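Local coordinates for acetylene hydratase (Pelobacter acetylenicus, PDB 2E7Z), which hydrates acetylene to acetaldehyde, using a tungsten ion held by two molybdopterin guanine dinucleotides together with a [4Fe-4S] cluster, at residues A[460-465]-A[511-516]; A[5-10]-A[111-116]. All coordinates share one frame; numbering follows the deposited sequence.

Contact 1 of 2, residues A[460-465]-A[511-516]; sequences LERPVV and KDRLEL. With MGD (2-amino-5,6-dimercapto-7-methyl-3,7,8a,9-tetrahydro-8-oxa-1,3,9,10-tetraaza-anthracen-4-one guanosine dinucleotide), chain E.
A buried contact, mainly packing with one water bridge, sets the start of helix 513-520 on the cofactor loop that follows strand 452-455: Arg513 reaches from the first turn of the helix to CB of Arg462 and CD of Pro463. CD of Pro463 sits over one face of the Arg513 guanidinium, 3.6 Å from NH2. NH1 approaches CB of Arg462 at 3.5 Å, so an arginine end rests on aliphatic carbon, and also donates to OG of Ser114. CG of Arg513 stands anti to the backbone N (chi1 -176°), which sends the chain out from the helix before a bend at chi3 turns the guanidinium. Water 1 lies in the plane of that group at its edge, accepting from NH2 of Arg513 at 2.9 Å and donating to O of Glu461 at 2.7 Å. In this DMSO reductase-family enzyme the loop helps bind the guanine end of MGD, and helix 513-520 packs on it from outside the pocket. The extended side chain of Arg462 leads away from the helix and grips O6 of MGD through both NH1 and NH2, the latter at 2.9 Å; NH1 also donates to OE1 of Gln7. The two guanidinium planes are turned 68° apart, and Asp457, salt-bridged to Arg462 and Arg513 alike, probably offsets their like charges. A leucine in place of Arg513 would probably leave water 1 without its donor, OG of Ser114 without its arginine partner and Asp457 with one cation fewer. Asp512 caps the helix from the position just before it, OD1 accepting from N of Glu515 at 3.0 Å.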
ATOM      1  N   LEU A 460       7.216   9.326 -17.397  1.00  9.14           N
ATOM      2  CA  LEU A 460       7.112  10.066 -18.665  1.00  9.87           C
ATOM      3  C   LEU A 460       8.073   9.478 -19.715  1.00 10.12           C
ATOM      4  O   LEU A 460       8.181  10.008 -20.827  1.00 10.78           O
ATOM      5  CB  LEU A 460       7.390  11.578 -18.441  1.00  9.65           C
ATOM      6  CG  LEU A 460       6.247  12.317 -17.737  1.00 10.28           C
ATOM      7  CD1 LEU A 460       6.758  13.708 -17.277  1.00 11.23           C
ATOM      8  CD2 LEU A 460       5.044  12.469 -18.666  1.00 11.97           C
ATOM      9  N   GLU A 461       8.774   8.395 -19.350  1.00  9.06           N
ATOM     10  CA  GLU A 461       9.814   7.820 -20.196  1.00  9.02           C
ATOM     11  C   GLU A 461       9.558   6.362 -20.549  1.00  8.73           C
ATOM     12  O   GLU A 461      10.483   5.651 -20.995  1.00  9.21           O
ATOM     13  CB  GLU A 461      11.176   7.909 -19.502  1.00  9.27           C
ATOM     14  CG  GLU A 461      11.583   9.329 -19.083  1.00  9.84           C
ATOM     15  CD  GLU A 461      12.812   9.355 -18.180  1.00 10.42           C
ATOM     16  OE1 GLU A 461      13.130   8.317 -17.533  1.00  9.84           O
ATOM     17  OE2 GLU A 461      13.454  10.425 -18.126  1.00 10.87           O
ATOM     18  N   ARG A 462       8.327   5.886 -20.363  1.00  8.27           N
ATOM     19  CA  ARG A 462       8.082   4.462 -20.552  1.00  8.62           C
ATOM     20  C   ARG A 462       6.663   4.133 -20.982  1.00  7.94           C
ATOM     21  O   ARG A 462       5.710   4.776 -20.536  1.00  8.37           O
ATOM     22  CB  ARG A 462       8.413   3.706 -19.253  1.00  7.54           C
ATOM     23  CG  ARG A 462       7.512   4.077 -18.040  1.00  8.80           C
ATOM     24  CD  ARG A 462       8.090   3.479 -16.774  1.00  7.58           C
ATOM     25  NE  ARG A 462       7.314   3.827 -15.584  1.00  7.71           N
ATOM     26  CZ  ARG A 462       7.865   4.150 -14.409  1.00  7.40           C
ATOM     27  NH1 ARG A 462       7.092   4.436 -13.371  1.00  7.80           N
ATOM     28  NH2 ARG A 462       9.192   4.150 -14.260  1.00  7.78           N
ATOM     29  N   PRO A 463       6.516   3.082 -21.797  1.00  8.01           N
ATOM     30  CA  PRO A 463       5.173   2.556 -22.051  1.00  8.00           C
ATOM     31  C   PRO A 463       4.758   1.671 -20.873  1.00  7.63           C
ATOM     32  O   PRO A 463       5.629   1.120 -20.190  1.00  7.90           O
ATOM     33  CB  PRO A 463       5.384   1.684 -23.275  1.00  8.48           C
ATOM     34  CG  PRO A 463       6.773   1.136 -23.099  1.00  8.30           C
ATOM     35  CD  PRO A 463       7.563   2.266 -22.450  1.00  8.17           C
ATOM     36  N   VAL A 464       3.464   1.524 -20.656  1.00  7.72           N
ATOM     37  CA  VAL A 464       2.952   0.577 -19.656  1.00  7.69           C
ATOM     38  C   VAL A 464       1.676  -0.077 -20.153  1.00  7.55           C
ATOM     39  O   VAL A 464       0.781   0.600 -20.660  1.00  8.30           O
ATOM     40  CB  VAL A 464       2.623   1.284 -18.298  1.00  9.01           C
ATOM     41  CG1 VAL A 464       2.085   0.269 -17.278  1.00  9.74           C
ATOM     42  CG2 VAL A 464       3.837   1.980 -17.720  1.00  9.51           C
ATOM     43  N   VAL A 465       1.616  -1.399 -20.006  1.00  7.28           N
ATOM     44  CA  VAL A 465       0.350  -2.111 -20.077  1.00  8.13           C
ATOM     45  C   VAL A 465      -0.082  -2.418 -18.652  1.00  7.29           C
ATOM     46  O   VAL A 465       0.685  -2.970 -17.868  1.00  7.54           O
ATOM     47  CB  VAL A 465       0.500  -3.435 -20.879  1.00  9.05           C
ATOM     48  CG1 VAL A 465      -0.713  -4.373 -20.685  1.00  9.88           C
ATOM     49  CG2 VAL A 465       0.706  -3.132 -22.358  1.00  9.43           C
ATOM     50  N   LYS A 511      13.870 -10.219 -24.756  1.00 10.84           N
ATOM     51  CA  LYS A 511      15.162  -9.522 -24.799  1.00 11.71           C
ATOM     52  C   LYS A 511      15.126  -8.132 -24.175  1.00 10.70           C
ATOM     53  O   LYS A 511      16.177  -7.608 -23.797  1.00 12.27           O
ATOM     54  CB  LYS A 511      15.721  -9.406 -26.223  1.00 12.94           C
ATOM     55  CG  LYS A 511      15.957 -10.738 -26.927  1.00 18.40           C
ATOM     56  CD  LYS A 511      16.709 -11.743 -26.059  1.00 24.04           C
ATOM     57  CE  LYS A 511      16.766 -13.110 -26.727  1.00 27.45           C
ATOM     58  NZ  LYS A 511      17.334 -14.132 -25.807  1.00 32.43           N
ATOM     59  N   ASP A 512      13.934  -7.538 -24.079  1.00  9.11           N
ATOM     60  CA  ASP A 512      13.770  -6.223 -23.480  1.00  9.43           C
ATOM     61  C   ASP A 512      12.331  -6.081 -23.011  1.00  7.96           C
ATOM     62  O   ASP A 512      11.491  -6.967 -23.211  1.00  8.34           O
ATOM     63  CB  ASP A 512      14.165  -5.093 -24.445  1.00  9.75           C
ATOM     64  CG  ASP A 512      13.470  -5.176 -25.802  1.00 11.29           C
ATOM     65  OD1 ASP A 512      12.332  -5.671 -25.886  1.00 11.52           O
ATOM     66  OD2 ASP A 512      14.090  -4.740 -26.803  1.00 16.66           O
ATOM     67  N   ARG A 513      12.063  -4.958 -22.361  1.00  8.66           N
ATOM     68  CA  ARG A 513      10.751  -4.716 -21.814  1.00  8.63           C
ATOM     69  C   ARG A 513       9.679  -4.737 -22.899  1.00  8.96           C
ATOM     70  O   ARG A 513       8.576  -5.181 -22.655  1.00  8.79           O
ATOM     71  CB  ARG A 513      10.711  -3.437 -20.978  1.00  8.51           C
ATOM     72  CG  ARG A 513       9.337  -3.244 -20.316  1.00  8.39           C
ATOM     73  CD  ARG A 513       9.231  -1.974 -19.503  1.00  9.29           C
ATOM     74  NE  ARG A 513       9.666  -0.851 -20.325  1.00  9.39           N
ATOM     75  CZ  ARG A 513      10.033   0.348 -19.882  1.00  8.45           C
ATOM     76  NH1 ARG A 513       9.894   0.660 -18.595  1.00  8.69           N
ATOM     77  NH2 ARG A 513      10.549   1.262 -20.729  1.00 10.06           N
ATOM     78  N   LEU A 514       9.995  -4.275 -24.098  1.00  8.37           N
ATOM     79  CA  LEU A 514       8.975  -4.261 -25.140  1.00  9.41           C
ATOM     80  C   LEU A 514       8.570  -5.684 -25.505  1.00  8.85           C
ATOM     81  O   LEU A 514       7.382  -5.979 -25.701  1.00  8.63           O
ATOM     82  CB  LEU A 514       9.455  -3.488 -26.368  1.00  9.95           C
ATOM     83  CG  LEU A 514       8.492  -3.449 -27.556  1.00 12.03           C
ATOM     84  CD1 LEU A 514       7.126  -2.875 -27.172  1.00 13.80           C
ATOM     85  CD2 LEU A 514       9.142  -2.658 -28.684  1.00 13.28           C
ATOM     86  N   GLU A 515       9.537  -6.586 -25.589  1.00  8.80           N
ATOM     87  CA  GLU A 515       9.155  -7.975 -25.875  1.00  8.95           C
ATOM     88  C   GLU A 515       8.305  -8.577 -24.760  1.00  8.56           C
ATOM     89  O   GLU A 515       7.385  -9.369 -25.002  1.00  9.06           O
ATOM     90  CB  GLU A 515      10.396  -8.839 -26.118  1.00 10.32           C
ATOM     91  CG  GLU A 515      11.083  -8.576 -27.446  1.00 12.71           C
ATOM     92  CD  GLU A 515      12.146  -9.614 -27.819  1.00 13.36           C
ATOM     93  OE1 GLU A 515      12.303 -10.653 -27.143  1.00 13.69           O
ATOM     94  OE2 GLU A 515      12.837  -9.336 -28.817  1.00 20.58           O
ATOM     95  N   LEU A 516       8.625  -8.224 -23.524  1.00  7.47           N
ATOM     96  CA  LEU A 516       7.864  -8.680 -22.373  1.00  7.99           C
ATOM     97  C   LEU A 516       6.446  -8.097 -22.366  1.00  7.64           C
ATOM     98  O   LEU A 516       5.477  -8.837 -22.107  1.00  8.16           O
ATOM     99  CB  LEU A 516       8.640  -8.314 -21.107  1.00  8.15           C
ATOM    100  CG  LEU A 516       7.938  -8.620 -19.771  1.00  6.71           C
ATOM    101  CD1 LEU A 516       7.593 -10.122 -19.653  1.00  8.46           C
ATOM    102  CD2 LEU A 516       8.864  -8.210 -18.638  1.00  8.28           C
TER
HETATM  103  PB  MGD E 801       8.418   5.345  -0.587  1.00  8.87           P
HETATM  104  O1B MGD E 801       8.761   4.617   0.690  1.00  9.55           O
HETATM  105  O2B MGD E 801       8.386   6.829  -0.610  1.00  9.31           O
HETATM  106  O3B MGD E 801       6.994   4.879  -1.159  1.00  8.26           O
HETATM  107  O3A MGD E 801       5.611   2.969  -0.292  1.00  9.36           O
HETATM  108  PA  MGD E 801       6.434   3.438  -1.598  1.00  8.69           P
HETATM  109  O1A MGD E 801       5.528   3.718  -2.759  1.00  8.74           O
HETATM  110  O2A MGD E 801       7.551   2.449  -1.740  1.00  7.94           O
HETATM  111  O5' MGD E 801       9.476   4.820  -1.685  1.00  8.04           O
HETATM  112  C5' MGD E 801       9.181   4.986  -3.061  1.00  8.87           C
HETATM  113  C4' MGD E 801      10.514   5.163  -3.761  1.00  6.98           C
HETATM  114  O4' MGD E 801      10.274   5.025  -5.170  1.00  7.65           O
HETATM  115  C3' MGD E 801      11.098   6.566  -3.624  1.00  7.56           C
HETATM  116  O3' MGD E 801      12.424   6.466  -3.078  1.00  8.76           O
HETATM  117  C2' MGD E 801      11.104   7.178  -5.041  1.00  7.85           C
HETATM  118  O2' MGD E 801      12.210   8.046  -5.358  1.00  9.39           O
HETATM  119  C1' MGD E 801      11.142   5.933  -5.887  1.00  7.69           C
HETATM  120  N9  MGD E 801      10.538   6.032  -7.225  1.00  7.75           N
HETATM  121  C8  MGD E 801       9.412   6.699  -7.579  1.00  8.18           C
HETATM  122  N7  MGD E 801       9.111   6.477  -8.868  1.00  8.46           N
HETATM  123  C5  MGD E 801      10.020   5.592  -9.332  1.00  7.74           C
HETATM  124  C6  MGD E 801      10.295   4.920 -10.590  1.00  7.81           C
HETATM  125  O6  MGD E 801       9.570   5.096 -11.591  1.00  7.80           O
HETATM  126  N1  MGD E 801      11.340   4.075 -10.597  1.00  7.29           N
HETATM  127  C2  MGD E 801      12.184   3.887  -9.587  1.00  7.44           C
HETATM  128  N2  MGD E 801      13.207   2.998  -9.735  1.00  7.98           N
HETATM  129  N3  MGD E 801      11.998   4.475  -8.409  1.00  7.44           N
HETATM  130  C4  MGD E 801      10.947   5.306  -8.253  1.00  7.54           C
HETATM  131  C10 MGD E 801       4.258   3.409  -0.164  1.00 10.88           C
HETATM  132  C11 MGD E 801       3.623   2.554   0.911  1.00 10.61           C
HETATM  133  O11 MGD E 801       4.275   2.919   2.127  1.00  8.62           O
HETATM  134  C12 MGD E 801       2.141   2.830   0.987  1.00 11.01           C
HETATM  135  S12 MGD E 801       1.221   2.706  -0.449  1.00 13.53           S
HETATM  136  C13 MGD E 801       1.549   3.105   2.161  1.00 11.18           C
HETATM  137  S13 MGD E 801      -0.093   3.545   2.267  1.00 14.62           S
HETATM  138  C14 MGD E 801       2.280   3.073   3.468  1.00 10.51           C
HETATM  139  N15 MGD E 801       2.460   4.402   4.031  1.00 10.42           N
HETATM  140  C16 MGD E 801       3.220   4.424   5.163  1.00 10.39           C
HETATM  141  C17 MGD E 801       3.039   5.381   6.263  1.00 10.57           C
HETATM  142  O17 MGD E 801       2.134   6.243   6.211  1.00 11.93           O
HETATM  143  N18 MGD E 801       3.870   5.285   7.320  1.00 10.82           N
HETATM  144  C19 MGD E 801       4.853   4.355   7.414  1.00  9.48           C
HETATM  145  N19 MGD E 801       5.658   4.315   8.497  1.00 10.76           N
HETATM  146  N20 MGD E 801       5.085   3.472   6.434  1.00  9.83           N
HETATM  147  C21 MGD E 801       4.318   3.455   5.337  1.00 10.49           C
HETATM  148  N22 MGD E 801       4.545   2.546   4.386  1.00  9.47           N
HETATM  149  C23 MGD E 801       3.634   2.372   3.275  1.00 10.39           C
HETATM  150  O   HOH W   1      12.091   3.644 -20.319  1.00 12.26           O

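Contact 2 of 2, residues A[5-10]-A[111-116]; sequences VCQSCD and NQQSEY. With SF4 (iron/sulfur cluster), chain D; MGD (2-amino-5,6-dimercapto-7-methyl-3,7,8a,9-tetrahydro-8-oxa-1,3,9,10-tetraaza-anthracen-4-one guanosine dinucleotide), chain E.
Gln7 and Gln113 cross obliquely, their amide planes 45° apart: the CG methylene of Gln7 meets the amide NE2 of Gln113 at 3.9 Å, so the two amides do not pair. OE1 of Gln7 passes 4.0 Å from CB of Gln113 and accepts a hydrogen bond from Arg462. The bend of Gln7 at chi2 (143°) turns its other amide end back on its own loop, where NE2 donates to O of Val5 at 2.8 Å, tilted 30° from the carbonyl plane. Gln113 is held at both ends too, NE2 by Asn12 and the carbonyl of Ile110, OE1 by Gln466, so each buried amide is satisfied by other partners while the pair supplies packing. Asn111 faces the cofactor: its ND2 donates to O1A of MGD at 2.9 Å, giving the phosphate a neutral partner. Water 2 lies within hydrogen-bonding distance of both O of Gln7 and OD1 of Asn111. The 5-10 loop also carries the first two cysteines of the [4Fe-4S] cluster, SG of Cys6 on FE2 and SG of Cys9 on FE4, each at 2.3 Å. N of Ser8 donates to SG of Cys6, an N-H to sulfur bond of the kind common around iron-sulfur clusters. The glutamine pair thus lies close to both the cluster loop and the MGD site, and Asp10, the active-site residue, follows Cys9 in the same loop. Around it, the 5-10 loop joins strands 2-5 and 14-19, while the 111-116 loop leads from strand 103-107 to helix 118-126, with Gln112 and Glu115 against helix 491-501 and Tyr116 against helix 513-520.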
ATOM      1  N   VAL A   5      -0.442   7.125 -18.314  1.00  9.43           N
ATOM      2  CA  VAL A   5      -0.869   6.842 -16.951  1.00  9.13           C
ATOM      3  C   VAL A   5       0.074   7.584 -15.972  1.00  9.09           C
ATOM      4  O   VAL A   5       1.288   7.319 -15.942  1.00  8.73           O
ATOM      5  CB  VAL A   5      -0.878   5.325 -16.674  1.00  8.53           C
ATOM      6  CG1 VAL A   5      -1.152   5.082 -15.194  1.00 10.13           C
ATOM      7  CG2 VAL A   5      -1.907   4.619 -17.577  1.00 10.27           C
ATOM      8  N   CYS A   6      -0.458   8.530 -15.201  1.00  9.10           N
ATOM      9  CA  CYS A   6       0.388   9.225 -14.270  1.00  9.08           C
ATOM     10  C   CYS A   6       0.773   8.252 -13.160  1.00  8.84           C
ATOM     11  O   CYS A   6      -0.103   7.605 -12.574  1.00  8.85           O
ATOM     12  CB  CYS A   6      -0.382  10.402 -13.706  1.00 10.02           C
ATOM     13  SG  CYS A   6       0.535  11.274 -12.425  1.00 10.63           S
ATOM     14  N   GLN A   7       2.075   8.145 -12.894  1.00  8.42           N
ATOM     15  CA  GLN A   7       2.559   7.296 -11.802  1.00  9.51           C
ATOM     16  C   GLN A   7       3.235   8.148 -10.737  1.00  9.83           C
ATOM     17  O   GLN A   7       4.110   7.672 -10.002  1.00 10.03           O
ATOM     18  CB  GLN A   7       3.482   6.210 -12.356  1.00  9.16           C
ATOM     19  CG  GLN A   7       2.704   5.243 -13.275  1.00  7.89           C
ATOM     20  CD  GLN A   7       3.495   4.762 -14.485  1.00  7.99           C
ATOM     21  OE1 GLN A   7       4.478   4.012 -14.352  1.00  8.87           O
ATOM     22  NE2 GLN A   7       3.032   5.130 -15.678  1.00  8.33           N
ATOM     23  N   SER A   8       2.812   9.406 -10.641  1.00 10.29           N
ATOM     24  CA  SER A   8       3.284  10.253  -9.550  1.00 10.60           C
ATOM     25  C   SER A   8       2.591   9.900  -8.232  1.00 10.36           C
ATOM     26  O   SER A   8       3.076  10.255  -7.165  1.00 10.62           O
ATOM     27  CB  SER A   8       3.133  11.739  -9.885  1.00 10.67           C
ATOM     28  OG  SER A   8       4.192  12.189 -10.724  1.00 11.82           O
ATOM     29  N   CYS A   9       1.480   9.164  -8.305  1.00  9.41           N
ATOM     30  CA  CYS A   9       0.961   8.446  -7.146  1.00 10.09           C
ATOM     31  C   CYS A   9       0.214   7.240  -7.704  1.00 10.48           C
ATOM     32  O   CYS A   9       0.131   7.060  -8.926  1.00 10.76           O
ATOM     33  CB  CYS A   9       0.111   9.317  -6.195  1.00 10.61           C
ATOM     34  SG  CYS A   9      -1.673   9.458  -6.514  1.00 11.34           S
ATOM     35  N   ASP A  10      -0.333   6.429  -6.820  1.00 10.14           N
ATOM     36  CA  ASP A  10      -0.777   5.102  -7.230  1.00 10.47           C
ATOM     37  C   ASP A  10      -2.222   4.971  -7.738  1.00 10.42           C
ATOM     38  O   ASP A  10      -2.621   3.892  -8.175  1.00 10.81           O
ATOM     39  CB  ASP A  10      -0.479   4.069  -6.136  1.00 11.96           C
ATOM     40  CG  ASP A  10      -1.150   4.375  -4.809  1.00 14.44           C
ATOM     41  OD1 ASP A  10      -1.603   5.522  -4.560  1.00 13.78           O
ATOM     42  OD2 ASP A  10      -1.171   3.430  -3.977  1.00 19.29           O
ATOM     43  N   ASN A 111       4.990   1.705  -8.511  1.00  6.96           N
ATOM     44  CA  ASN A 111       5.775   2.866  -8.874  1.00  7.12           C
ATOM     45  C   ASN A 111       6.559   2.711 -10.172  1.00  7.48           C
ATOM     46  O   ASN A 111       7.143   3.682 -10.649  1.00  8.93           O
ATOM     47  CB  ASN A 111       6.763   3.264  -7.756  1.00  6.52           C
ATOM     48  CG  ASN A 111       6.079   3.766  -6.496  1.00  7.67           C
ATOM     49  OD1 ASN A 111       4.910   4.147  -6.516  1.00  9.51           O
ATOM     50  ND2 ASN A 111       6.807   3.739  -5.394  1.00  9.14           N
ATOM     51  N   GLN A 112       6.626   1.482 -10.684  1.00  6.85           N
ATOM     52  CA  GLN A 112       7.511   1.132 -11.795  1.00  6.85           C
ATOM     53  C   GLN A 112       6.763   0.573 -12.988  1.00  6.49           C
ATOM     54  O   GLN A 112       7.032   0.918 -14.129  1.00  7.90           O
ATOM     55  CB  GLN A 112       8.521   0.097 -11.312  1.00  7.17           C
ATOM     56  CG  GLN A 112       9.421   0.631 -10.196  1.00  7.84           C
ATOM     57  CD  GLN A 112      10.235  -0.479  -9.616  1.00  7.94           C
ATOM     58  OE1 GLN A 112      11.363  -0.717 -10.039  1.00  8.74           O
ATOM     59  NE2 GLN A 112       9.658  -1.195  -8.659  1.00  8.13           N
ATOM     60  N   GLN A 113       5.873  -0.382 -12.705  1.00  6.71           N
ATOM     61  CA  GLN A 113       4.943  -0.936 -13.712  1.00  6.51           C
ATOM     62  C   GLN A 113       5.729  -1.359 -14.950  1.00  7.00           C
ATOM     63  O   GLN A 113       5.354  -1.010 -16.092  1.00  7.52           O
ATOM     64  CB  GLN A 113       3.826   0.055 -14.013  1.00  6.23           C
ATOM     65  CG  GLN A 113       3.068   0.315 -12.748  1.00  8.46           C
ATOM     66  CD  GLN A 113       1.666   0.861 -12.954  1.00  8.13           C
ATOM     67  OE1 GLN A 113       0.892   0.384 -13.807  1.00  9.35           O
ATOM     68  NE2 GLN A 113       1.312   1.829 -12.136  1.00  7.61           N
ATOM     69  N   SER A 114       6.776  -2.167 -14.703  1.00  6.37           N
ATOM     70  CA  SER A 114       7.721  -2.514 -15.744  1.00  7.21           C
ATOM     71  C   SER A 114       8.210  -3.953 -15.745  1.00  6.73           C
ATOM     72  O   SER A 114       8.879  -4.325 -16.693  1.00  7.56           O
ATOM     73  CB  SER A 114       8.950  -1.596 -15.672  1.00  7.53           C
ATOM     74  OG  SER A 114       8.583  -0.281 -16.058  1.00  7.53           O
ATOM     75  N   GLU A 115       7.872  -4.776 -14.738  1.00  6.93           N
ATOM     76  CA  GLU A 115       8.478  -6.113 -14.713  1.00  6.92           C
ATOM     77  C   GLU A 115       7.509  -7.258 -15.008  1.00  6.94           C
ATOM     78  O   GLU A 115       7.970  -8.330 -15.379  1.00  7.09           O
ATOM     79  CB  GLU A 115       9.316  -6.361 -13.452  1.00  7.46           C
ATOM     80  CG  GLU A 115       8.666  -6.108 -12.085  1.00  7.75           C
ATOM     81  CD  GLU A 115       7.767  -7.213 -11.549  1.00  7.60           C
ATOM     82  OE1 GLU A 115       7.821  -8.397 -11.997  1.00  7.56           O
ATOM     83  OE2 GLU A 115       6.995  -6.912 -10.597  1.00  8.77           O
ATOM     84  N   TYR A 116       6.195  -7.058 -14.856  1.00  6.77           N
ATOM     85  CA  TYR A 116       5.196  -7.976 -15.406  1.00  7.61           C
ATOM     86  C   TYR A 116       5.313  -9.395 -14.842  1.00  7.50           C
ATOM     87  O   TYR A 116       4.883 -10.355 -15.478  1.00  9.43           O
ATOM     88  CB  TYR A 116       5.228  -7.994 -16.936  1.00  7.57           C
ATOM     89  CG  TYR A 116       4.949  -6.637 -17.536  1.00  6.73           C
ATOM     90  CD1 TYR A 116       3.647  -6.186 -17.685  1.00  8.13           C
ATOM     91  CD2 TYR A 116       5.995  -5.778 -17.885  1.00  6.92           C
ATOM     92  CE1 TYR A 116       3.372  -4.929 -18.212  1.00  7.30           C
ATOM     93  CE2 TYR A 116       5.743  -4.492 -18.394  1.00  7.30           C
ATOM     94  CZ  TYR A 116       4.413  -4.079 -18.537  1.00  7.65           C
ATOM     95  OH  TYR A 116       4.109  -2.834 -19.028  1.00  8.40           O
TER
HETATM   96 FE1  SF4 D 800      -2.241  13.334  -9.109  1.00 13.31          FE
HETATM   97 FE2  SF4 D 800      -1.058  11.604 -10.793  1.00 11.40          FE
HETATM   98 FE3  SF4 D 800      -3.703  11.387 -10.259  1.00 12.64          FE
HETATM   99 FE4  SF4 D 800      -1.895  10.733  -8.392  1.00 11.66          FE
HETATM  100  S1  SF4 D 800      -2.178   9.650 -10.351  1.00 10.86           S
HETATM  101  S2  SF4 D 800      -3.821  11.993  -8.063  1.00 12.99           S
HETATM  102  S3  SF4 D 800      -0.205  12.259  -8.804  1.00 10.96           S
HETATM  103  S4  SF4 D 800      -2.679  13.166 -11.321  1.00 13.11           S
HETATM  104  PB  MGD E 801       8.418   5.345  -0.587  1.00  8.87           P
HETATM  105  O1B MGD E 801       8.761   4.617   0.690  1.00  9.55           O
HETATM  106  O2B MGD E 801       8.386   6.829  -0.610  1.00  9.31           O
HETATM  107  O3B MGD E 801       6.994   4.879  -1.159  1.00  8.26           O
HETATM  108  O3A MGD E 801       5.611   2.969  -0.292  1.00  9.36           O
HETATM  109  PA  MGD E 801       6.434   3.438  -1.598  1.00  8.69           P
HETATM  110  O1A MGD E 801       5.528   3.718  -2.759  1.00  8.74           O
HETATM  111  O2A MGD E 801       7.551   2.449  -1.740  1.00  7.94           O
HETATM  112  O5' MGD E 801       9.476   4.820  -1.685  1.00  8.04           O
HETATM  113  C5' MGD E 801       9.181   4.986  -3.061  1.00  8.87           C
HETATM  114  C4' MGD E 801      10.514   5.163  -3.761  1.00  6.98           C
HETATM  115  O4' MGD E 801      10.274   5.025  -5.170  1.00  7.65           O
HETATM  116  C3' MGD E 801      11.098   6.566  -3.624  1.00  7.56           C
HETATM  117  O3' MGD E 801      12.424   6.466  -3.078  1.00  8.76           O
HETATM  118  C2' MGD E 801      11.104   7.178  -5.041  1.00  7.85           C
HETATM  119  O2' MGD E 801      12.210   8.046  -5.358  1.00  9.39           O
HETATM  120  C1' MGD E 801      11.142   5.933  -5.887  1.00  7.69           C
HETATM  121  N9  MGD E 801      10.538   6.032  -7.225  1.00  7.75           N
HETATM  122  C8  MGD E 801       9.412   6.699  -7.579  1.00  8.18           C
HETATM  123  N7  MGD E 801       9.111   6.477  -8.868  1.00  8.46           N
HETATM  124  C5  MGD E 801      10.020   5.592  -9.332  1.00  7.74           C
HETATM  125  C6  MGD E 801      10.295   4.920 -10.590  1.00  7.81           C
HETATM  126  O6  MGD E 801       9.570   5.096 -11.591  1.00  7.80           O
HETATM  127  N1  MGD E 801      11.340   4.075 -10.597  1.00  7.29           N
HETATM  128  C2  MGD E 801      12.184   3.887  -9.587  1.00  7.44           C
HETATM  129  N2  MGD E 801      13.207   2.998  -9.735  1.00  7.98           N
HETATM  130  N3  MGD E 801      11.998   4.475  -8.409  1.00  7.44           N
HETATM  131  C4  MGD E 801      10.947   5.306  -8.253  1.00  7.54           C
HETATM  132  C10 MGD E 801       4.258   3.409  -0.164  1.00 10.88           C
HETATM  133  C11 MGD E 801       3.623   2.554   0.911  1.00 10.61           C
HETATM  134  O11 MGD E 801       4.275   2.919   2.127  1.00  8.62           O
HETATM  135  C12 MGD E 801       2.141   2.830   0.987  1.00 11.01           C
HETATM  136  S12 MGD E 801       1.221   2.706  -0.449  1.00 13.53           S
HETATM  137  C13 MGD E 801       1.549   3.105   2.161  1.00 11.18           C
HETATM  138  S13 MGD E 801      -0.093   3.545   2.267  1.00 14.62           S
HETATM  139  C14 MGD E 801       2.280   3.073   3.468  1.00 10.51           C
HETATM  140  N15 MGD E 801       2.460   4.402   4.031  1.00 10.42           N
HETATM  141  C16 MGD E 801       3.220   4.424   5.163  1.00 10.39           C
HETATM  142  C17 MGD E 801       3.039   5.381   6.263  1.00 10.57           C
HETATM  143  O17 MGD E 801       2.134   6.243   6.211  1.00 11.93           O
HETATM  144  N18 MGD E 801       3.870   5.285   7.320  1.00 10.82           N
HETATM  145  C19 MGD E 801       4.853   4.355   7.414  1.00  9.48           C
HETATM  146  N19 MGD E 801       5.658   4.315   8.497  1.00 10.76           N
HETATM  147  N20 MGD E 801       5.085   3.472   6.434  1.00  9.83           N
HETATM  148  C21 MGD E 801       4.318   3.455   5.337  1.00 10.49           C
HETATM  149  N22 MGD E 801       4.545   2.546   4.386  1.00  9.47           N
HETATM  150  C23 MGD E 801       3.634   2.372   3.275  1.00 10.39           C
HETATM  151  O   HOH W   2       3.125   5.959  -7.801  1.00 10.43           O

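Both contacts are buried, yet contact 2 lies nearer the centre of the chain, its own centre about 13 Å from it, against about 24 Å for contact 1. Contact 1 sets a loop against a helix that carries exposed residues, and its chemistry is that of charge: arginines, a shared aspartate and a bridging water. Contact 2 joins two loops through neutral amides beside the iron-sulfur cluster. They meet directly, NH1 of Arg462 lying 2.8 Å from OE1 of Gln7 and NH1 of Arg513 3.0 Å from OG of Ser114, both probable hydrogen bonds. One MGD is common to them, held at its guanine by contact 1 and at a phosphate by contact 2.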